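Local coordinates for ATP-citrate lyase beta-subunit (Chlorobium limicola, PDB 6HXJ), which probably takes part in the ATP-driven cleavage of citrate by coenzyme A, which yields acetyl-CoA and oxaloacetate, at residues Ala165-Lys170 and Ser197-Ala202; Gln238-Ile243 and Val251-Val256; Leu263-Gly268 and Val272-Ala277. All blocks are in the same frame, centred on the assembly; numbering follows the deposited sequence.

Contact 1: Ala165-Lys170 and Ser197-Ala202; sequences AERVGK and SDMRFA
D198 OD1, gripped by R195 in a salt bridge and weakly by S197 OG at 3.3 Å, lies in the hairpin turn that brings M199 against R167 of helix 163-181. The turn joins strands 184-195 and 200-210 of the antiparallel sheet in the ATP-grasp region, and M199 and R200 form a G1 beta bulge opposite R195, with M199 at positive phi (77°). R167 runs extended from CG to NE and reaches out from the helix to this bulge. M199 CB sits 3.5 Å above the guanidinium plane of R167, over its centre, while the bent thioether chain carries M199 CE round to R167 NE. Nearer the helix the same arginine meets F201: its CB approaches the ring obliquely, and R167 CD lies in the ring plane at the edge, 3.7 Å from F201 CE1. An alanine here removes the guanidinium that M199 CB lies over and the CD at the F201 edge, and is likely to leave both side chains freer to turn. I164 and I171 of the helix also touch F201. The next residue of the helix adds a smaller contact, V168 CG2 standing 4.1 Å from F201 CE2.

Contact 2: Gln238-Ile243 and Val251-Val256; sequences QQIMEI and VKFVEV
I240 meets V251 and F253 where helix 235-246 packs on strand 250-255, an edge strand, within this chain, of the mixed sheet of the alpha/beta citrate-binding region. The two elements follow each other in the chain and run nearly antiparallel: the short axes are inclined at 168° and approach to 7.3 Å. V251 and F253, alternate residues of the strand, turn toward the helix.

The apolar contacts come first. I240 carries most of them, and F253 CB is held at its fork, 3.7 Å from both I240 CG1 and I240 CG2. Because F253 CG is anti to the backbone N (chi1 173°), the ring swings off beyond the isoleucine, and the methylene does most of the touching. The ring itself continues toward L303 of helix 297-309. One helical turn along, I243 CG2 meets V251 CG2 at 3.7 Å; A299 and A302 of helix 297-309 also touch I243.

A second group sets side chains against backbone. I240 CG2 rests on the strand's main chain, 3.6 Å from V251 O and 3.7 Å from F253 N. In return, V251 CG2 lies 3.7 Å from I240 O, so each element presses a methyl onto the other's peptide groups.

K252 points away from the helix, its side chain about 10 Å from a bound citrate and not touching it. Polar ties flank the apolar seam: a weak hydrogen bond joins V251 N to D244 OD2, and at the other end E255 N bonds to E237 OE2 and also lies 4.2 Å above one face of the F253 ring, offset toward its rim.

Contact 3: Leu263-Gly268 and Val272-Ala277; sequences LLTAGG and VFYADA
T265 brings its methyl obliquely against the ring of Y274, with CG2 4.1 Å from the ring centroid and 30° off the normal, an off-centre CH-pi contact. The closest ring atom is CD2 of Y274, 3.6 Å from T265 CG2. This placement follows from the first torsion of the threonine (chi1 55°), which puts CG2 anti to the carbonyl carbon and sets OG1 between the backbone N and the carbonyl carbon, from where it bonds to S271 OG and A289 O. The threonine thus offers its apolar branch to the tyrosine and buries its hydroxyl among polar partners.

Two residues earlier, L263 extends the apolar layer. Its two methyls meet neighbouring helix residues: L263 CD1 packs on A275 CB at 3.9 Å, and L263 CD2 reaches Y274 CB at a looser 4.3 Å.

Where the chain turns from strand to helix, the contact becomes backbone. G267 occupies the N-cap position with a positive phi (83°) that suits glycine, and its O bonds to S271 OG. G268 O accepts the first-turn helical bond from V272 N at 3.1 Å, with an N-H...O angle of 156°. The bound citrate is about 6 Å from G268, so this turn lies close to the ligand.

Strand 261-266 and helix 268-280 are the first two elements of a beta-alpha-beta unit completed by strand 287-292. I317 of strand 315-318 and V392 of helix 391-397 pack on Y274, while F273 and D276 turn to a neighbouring subunit, which supplies an aromatic side chain to F273 and backbone partners to D276 OD2.

The contacts come one after another along the chain. Contact 1 belongs to the ATP-grasp region and its antiparallel sheet, and contacts 2 and 3 to the citrate-binding region. Contact 1 is remote, its centre about 46 Å from that of contact 2 and about 51 Å from that of contact 3. Contacts 2 and 3 have centres about 15 Å apart and share the mixed sheet. In it, strand 287-292 lies between strands 250-255 and 261-266, antiparallel to the former and parallel to the latter. Both pack a helix on this sheet, in the region that holds the bound citrate, whereas contact 1 joins helix and hairpin in the distant region.

Contact 1: Ala165-Lys170 and Ser197-Ala202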
# COMPACT_ATOMS: atom_id res chain seq x y z
N ALA A 165 -62.14 -14.28 -55.98
CA ALA A 165 -61.39 -15.42 -55.49
C ALA A 165 -59.98 -15.02 -55.23
O ALA A 165 -59.47 -15.26 -54.14
CB ALA A 165 -61.44 -16.55 -56.49
N GLU A 166 -59.35 -14.35 -56.21
CA GLU A 166 -58.00 -13.85 -56.08
C GLU A 166 -57.95 -12.89 -54.91
O GLU A 166 -57.11 -13.04 -54.04
CB GLU A 166 -57.58 -13.13 -57.37
CG GLU A 166 -57.63 -14.01 -58.61
CD GLU A 166 -57.31 -13.31 -59.91
OE1 GLU A 166 -56.20 -12.74 -60.02
OE2 GLU A 166 -58.15 -13.37 -60.84
N ARG A 167 -58.90 -11.94 -54.87
CA ARG A 167 -59.03 -10.95 -53.82
C ARG A 167 -59.14 -11.60 -52.46
O ARG A 167 -58.42 -11.19 -51.55
CB ARG A 167 -60.25 -10.06 -54.08
CG ARG A 167 -59.98 -8.93 -55.05
CD ARG A 167 -61.21 -8.09 -55.26
NE ARG A 167 -61.09 -7.25 -56.46
CZ ARG A 167 -60.70 -5.97 -56.45
NH1 ARG A 167 -60.63 -5.29 -57.59
NH2 ARG A 167 -60.38 -5.37 -55.31
N VAL A 168 -59.99 -12.61 -52.33
CA VAL A 168 -60.15 -13.37 -51.10
C VAL A 168 -58.82 -14.03 -50.79
O VAL A 168 -58.32 -13.86 -49.68
CB VAL A 168 -61.29 -14.40 -51.22
CG1 VAL A 168 -61.22 -15.44 -50.12
CG2 VAL A 168 -62.65 -13.70 -51.19
N GLY A 169 -58.23 -14.70 -51.77
CA GLY A 169 -56.93 -15.34 -51.64
C GLY A 169 -55.87 -14.40 -51.11
O GLY A 169 -55.18 -14.72 -50.14
N LYS A 170 -55.76 -13.20 -51.72
CA LYS A 170 -54.81 -12.18 -51.29
C LYS A 170 -55.02 -11.83 -49.82
O LYS A 170 -54.05 -11.79 -49.06
CB LYS A 170 -54.86 -10.93 -52.18
CG LYS A 170 -53.90 -11.00 -53.35
CD LYS A 170 -53.78 -9.66 -54.06
CE LYS A 170 -53.12 -9.77 -55.41
NZ LYS A 170 -53.00 -8.45 -56.09
N SER A 197 -70.00 -2.82 -55.53
CA SER A 197 -69.98 -1.58 -56.33
C SER A 197 -68.57 -1.12 -56.71
O SER A 197 -68.31 -0.86 -57.89
CB SER A 197 -70.74 -0.46 -55.63
OG SER A 197 -70.43 -0.34 -54.25
N ASP A 198 -67.65 -1.06 -55.72
CA ASP A 198 -66.26 -0.64 -55.90
C ASP A 198 -65.22 -1.73 -55.58
O ASP A 198 -64.04 -1.51 -55.85
CB ASP A 198 -65.96 0.66 -55.12
CG ASP A 198 -66.22 0.57 -53.64
OD1 ASP A 198 -67.40 0.43 -53.24
OD2 ASP A 198 -65.26 0.71 -52.86
N MET A 199 -65.66 -2.92 -55.07
CA MET A 199 -64.86 -4.09 -54.70
C MET A 199 -64.11 -3.93 -53.36
O MET A 199 -63.16 -4.67 -53.10
CB MET A 199 -63.90 -4.55 -55.82
CG MET A 199 -64.58 -5.31 -56.94
SD MET A 199 -65.08 -6.99 -56.46
CE MET A 199 -64.21 -7.95 -57.69
N ARG A 200 -64.58 -3.02 -52.50
CA ARG A 200 -63.95 -2.82 -51.20
C ARG A 200 -64.39 -3.84 -50.14
O ARG A 200 -65.59 -4.03 -49.91
CB ARG A 200 -64.16 -1.38 -50.69
CG ARG A 200 -62.90 -0.53 -50.73
CD ARG A 200 -63.17 0.87 -50.23
NE ARG A 200 -62.47 1.89 -51.01
CZ ARG A 200 -62.90 3.14 -51.18
NH1 ARG A 200 -64.04 3.54 -50.62
NH2 ARG A 200 -62.20 4.00 -51.91
N PHE A 201 -63.40 -4.47 -49.48
CA PHE A 201 -63.60 -5.46 -48.43
C PHE A 201 -63.41 -4.82 -47.04
O PHE A 201 -62.69 -3.82 -46.91
CB PHE A 201 -62.59 -6.60 -48.60
CG PHE A 201 -62.87 -7.64 -49.65
CD1 PHE A 201 -62.44 -7.47 -50.96
CD2 PHE A 201 -63.49 -8.84 -49.32
CE1 PHE A 201 -62.65 -8.45 -51.92
CE2 PHE A 201 -63.71 -9.83 -50.28
CZ PHE A 201 -63.29 -9.63 -51.58
N ALA A 202 -64.03 -5.41 -46.00
CA ALA A 202 -63.92 -4.98 -44.61
C ALA A 202 -64.16 -6.14 -43.66
O ALA A 202 -65.12 -6.89 -43.81
CB ALA A 202 -64.89 -3.85 -44.29

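Contact 2: Gln238-Ile243 and Val251-Val256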
# COMPACT_ATOMS: atom_id res chain seq x y z
N GLN A 238 -56.58 -7.99 -8.66
CA GLN A 238 -55.57 -7.15 -9.31
C GLN A 238 -54.35 -6.97 -8.42
O GLN A 238 -53.22 -6.94 -8.91
CB GLN A 238 -56.16 -5.80 -9.73
CG GLN A 238 -57.30 -5.94 -10.74
CD GLN A 238 -57.23 -5.15 -12.04
OE1 GLN A 238 -56.70 -5.64 -13.04
NE2 GLN A 238 -57.86 -3.98 -12.10
N GLN A 239 -54.57 -6.93 -7.10
CA GLN A 239 -53.44 -6.79 -6.19
C GLN A 239 -52.52 -8.02 -6.26
O GLN A 239 -51.29 -7.88 -6.30
CB GLN A 239 -53.91 -6.48 -4.77
CG GLN A 239 -54.39 -5.04 -4.61
CD GLN A 239 -53.30 -4.03 -4.22
OE1 GLN A 239 -52.09 -4.30 -4.26
NE2 GLN A 239 -53.72 -2.82 -3.85
N ILE A 240 -53.12 -9.23 -6.33
CA ILE A 240 -52.41 -10.50 -6.42
C ILE A 240 -51.67 -10.63 -7.77
O ILE A 240 -50.56 -11.16 -7.77
CB ILE A 240 -53.34 -11.72 -6.11
CG1 ILE A 240 -54.00 -11.60 -4.70
CG2 ILE A 240 -52.65 -13.08 -6.28
CD1 ILE A 240 -53.06 -11.66 -3.39
N MET A 241 -52.28 -10.15 -8.90
CA MET A 241 -51.69 -10.16 -10.26
C MET A 241 -50.47 -9.23 -10.34
O MET A 241 -49.52 -9.51 -11.07
CB MET A 241 -52.71 -9.72 -11.32
CG MET A 241 -53.89 -10.62 -11.50
SD MET A 241 -54.88 -10.09 -12.93
CE MET A 241 -53.77 -10.58 -14.39
N GLU A 242 -50.51 -8.12 -9.59
CA GLU A 242 -49.43 -7.14 -9.50
C GLU A 242 -48.24 -7.80 -8.79
O GLU A 242 -47.09 -7.74 -9.26
CB GLU A 242 -49.96 -5.89 -8.73
CG GLU A 242 -48.92 -4.84 -8.33
CD GLU A 242 -49.11 -4.15 -6.99
OE1 GLU A 242 -48.09 -3.91 -6.30
OE2 GLU A 242 -50.27 -3.84 -6.62
N ILE A 243 -48.55 -8.46 -7.65
CA ILE A 243 -47.58 -9.18 -6.84
C ILE A 243 -46.86 -10.24 -7.69
O ILE A 243 -45.64 -10.30 -7.66
CB ILE A 243 -48.20 -9.75 -5.53
CG1 ILE A 243 -48.53 -8.61 -4.55
CG2 ILE A 243 -47.21 -10.73 -4.85
CD1 ILE A 243 -49.57 -8.92 -3.55
N VAL A 251 -48.19 -16.36 -7.95
CA VAL A 251 -49.32 -16.20 -7.02
C VAL A 251 -50.58 -15.82 -7.82
O VAL A 251 -50.57 -14.86 -8.59
CB VAL A 251 -49.10 -15.30 -5.78
CG1 VAL A 251 -48.20 -15.96 -4.75
CG2 VAL A 251 -48.61 -13.91 -6.16
N LYS A 252 -51.63 -16.65 -7.71
CA LYS A 252 -52.88 -16.48 -8.45
C LYS A 252 -54.05 -16.50 -7.46
O LYS A 252 -54.08 -17.30 -6.53
CB LYS A 252 -53.04 -17.60 -9.51
CG LYS A 252 -51.87 -17.72 -10.49
CD LYS A 252 -52.31 -18.26 -11.83
CE LYS A 252 -51.28 -17.98 -12.91
NZ LYS A 252 -51.87 -18.10 -14.27
N PHE A 253 -54.99 -15.58 -7.64
CA PHE A 253 -56.17 -15.55 -6.78
C PHE A 253 -57.41 -15.21 -7.59
O PHE A 253 -57.39 -14.25 -8.37
CB PHE A 253 -56.00 -14.60 -5.57
CG PHE A 253 -57.24 -14.40 -4.73
CD1 PHE A 253 -57.59 -15.33 -3.75
CD2 PHE A 253 -58.05 -13.29 -4.91
CE1 PHE A 253 -58.73 -15.14 -2.96
CE2 PHE A 253 -59.19 -13.11 -4.14
CZ PHE A 253 -59.53 -14.04 -3.17
N VAL A 254 -58.46 -16.02 -7.44
CA VAL A 254 -59.76 -15.84 -8.09
C VAL A 254 -60.85 -15.97 -7.02
O VAL A 254 -60.88 -16.97 -6.29
CB VAL A 254 -60.01 -16.80 -9.29
CG1 VAL A 254 -61.30 -16.43 -10.01
CG2 VAL A 254 -58.84 -16.80 -10.27
N GLU A 255 -61.74 -14.99 -6.94
CA GLU A 255 -62.82 -15.01 -5.97
C GLU A 255 -64.06 -15.68 -6.56
O GLU A 255 -64.51 -15.33 -7.66
CB GLU A 255 -63.14 -13.58 -5.49
CG GLU A 255 -63.80 -13.52 -4.11
CD GLU A 255 -64.00 -12.14 -3.49
OE1 GLU A 255 -63.12 -11.27 -3.68
OE2 GLU A 255 -65.01 -11.97 -2.77
N VAL A 256 -64.57 -16.69 -5.85
CA VAL A 256 -65.78 -17.41 -6.25
C VAL A 256 -66.93 -16.83 -5.41
O VAL A 256 -66.80 -16.80 -4.18
CB VAL A 256 -65.64 -18.95 -6.12
CG1 VAL A 256 -66.92 -19.67 -6.52
CG2 VAL A 256 -64.47 -19.44 -6.97

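Contact 3: Leu263-Gly268 and Val272-Ala277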
# COMPACT_ATOMS: atom_id res chain seq x y z
N LEU A 263 -59.57 -22.18 -0.38
CA LEU A 263 -58.35 -22.88 -0.76
C LEU A 263 -57.12 -21.96 -0.73
O LEU A 263 -57.18 -20.85 -1.26
CB LEU A 263 -58.49 -23.51 -2.17
CG LEU A 263 -59.74 -24.32 -2.50
CD1 LEU A 263 -59.82 -24.59 -3.99
CD2 LEU A 263 -59.79 -25.60 -1.67
N LEU A 264 -56.02 -22.46 -0.14
CA LEU A 264 -54.70 -21.83 -0.08
C LEU A 264 -53.72 -22.96 -0.44
O LEU A 264 -52.94 -23.46 0.38
CB LEU A 264 -54.43 -21.21 1.31
CG LEU A 264 -53.02 -20.60 1.61
CD1 LEU A 264 -52.58 -19.59 0.55
CD2 LEU A 264 -52.97 -19.99 2.99
N THR A 265 -53.81 -23.40 -1.69
CA THR A 265 -53.06 -24.57 -2.15
C THR A 265 -51.85 -24.23 -3.05
O THR A 265 -51.83 -23.24 -3.80
CB THR A 265 -54.04 -25.56 -2.80
OG1 THR A 265 -54.76 -24.85 -3.82
CG2 THR A 265 -55.06 -26.12 -1.78
N ALA A 266 -50.84 -25.10 -2.95
CA ALA A 266 -49.58 -24.99 -3.68
C ALA A 266 -49.59 -25.76 -5.01
O ALA A 266 -49.89 -26.96 -5.04
CB ALA A 266 -48.46 -25.50 -2.80
N GLY A 267 -49.24 -25.05 -6.10
CA GLY A 267 -49.20 -25.58 -7.46
C GLY A 267 -50.55 -25.59 -8.14
O GLY A 267 -51.57 -25.90 -7.51
N GLY A 268 -50.56 -25.27 -9.43
CA GLY A 268 -51.76 -25.24 -10.26
C GLY A 268 -52.47 -26.58 -10.39
O GLY A 268 -53.70 -26.64 -10.26
N VAL A 272 -56.22 -27.47 -8.59
CA VAL A 272 -57.35 -27.96 -9.41
C VAL A 272 -57.94 -29.26 -8.82
O VAL A 272 -59.17 -29.36 -8.69
CB VAL A 272 -56.93 -28.08 -10.88
CG1 VAL A 272 -57.95 -28.84 -11.70
CG2 VAL A 272 -56.72 -26.69 -11.48
N PHE A 273 -57.08 -30.19 -8.37
CA PHE A 273 -57.55 -31.41 -7.73
C PHE A 273 -58.24 -31.15 -6.39
O PHE A 273 -59.23 -31.84 -6.10
CB PHE A 273 -56.45 -32.45 -7.61
CG PHE A 273 -56.24 -33.21 -8.91
CD1 PHE A 273 -57.22 -34.09 -9.39
CD2 PHE A 273 -55.08 -33.03 -9.66
CE1 PHE A 273 -57.04 -34.77 -10.60
CE2 PHE A 273 -54.89 -33.71 -10.87
CZ PHE A 273 -55.87 -34.58 -11.33
N TYR A 274 -57.81 -30.12 -5.61
CA TYR A 274 -58.45 -29.74 -4.35
C TYR A 274 -59.83 -29.13 -4.57
O TYR A 274 -60.75 -29.42 -3.79
CB TYR A 274 -57.57 -28.80 -3.54
CG TYR A 274 -56.56 -29.53 -2.68
CD1 TYR A 274 -56.96 -30.18 -1.50
CD2 TYR A 274 -55.21 -29.54 -3.01
CE1 TYR A 274 -56.02 -30.82 -0.69
CE2 TYR A 274 -54.27 -30.16 -2.19
CZ TYR A 274 -54.68 -30.80 -1.03
OH TYR A 274 -53.76 -31.44 -0.23
N ALA A 275 -59.98 -28.30 -5.64
CA ALA A 275 -61.24 -27.67 -6.01
C ALA A 275 -62.24 -28.74 -6.46
O ALA A 275 -63.39 -28.70 -6.03
CB ALA A 275 -61.02 -26.66 -7.12
N ASP A 276 -61.78 -29.70 -7.29
CA ASP A 276 -62.57 -30.83 -7.80
C ASP A 276 -63.10 -31.63 -6.62
O ASP A 276 -64.27 -31.99 -6.62
CB ASP A 276 -61.71 -31.75 -8.69
CG ASP A 276 -61.41 -31.32 -10.12
OD1 ASP A 276 -61.41 -30.10 -10.38
OD2 ASP A 276 -61.13 -32.22 -10.97
N ALA A 277 -62.21 -31.90 -5.62
CA ALA A 277 -62.50 -32.65 -4.39
C ALA A 277 -63.62 -31.99 -3.61
O ALA A 277 -64.55 -32.69 -3.20
CB ALA A 277 -61.24 -32.77 -3.54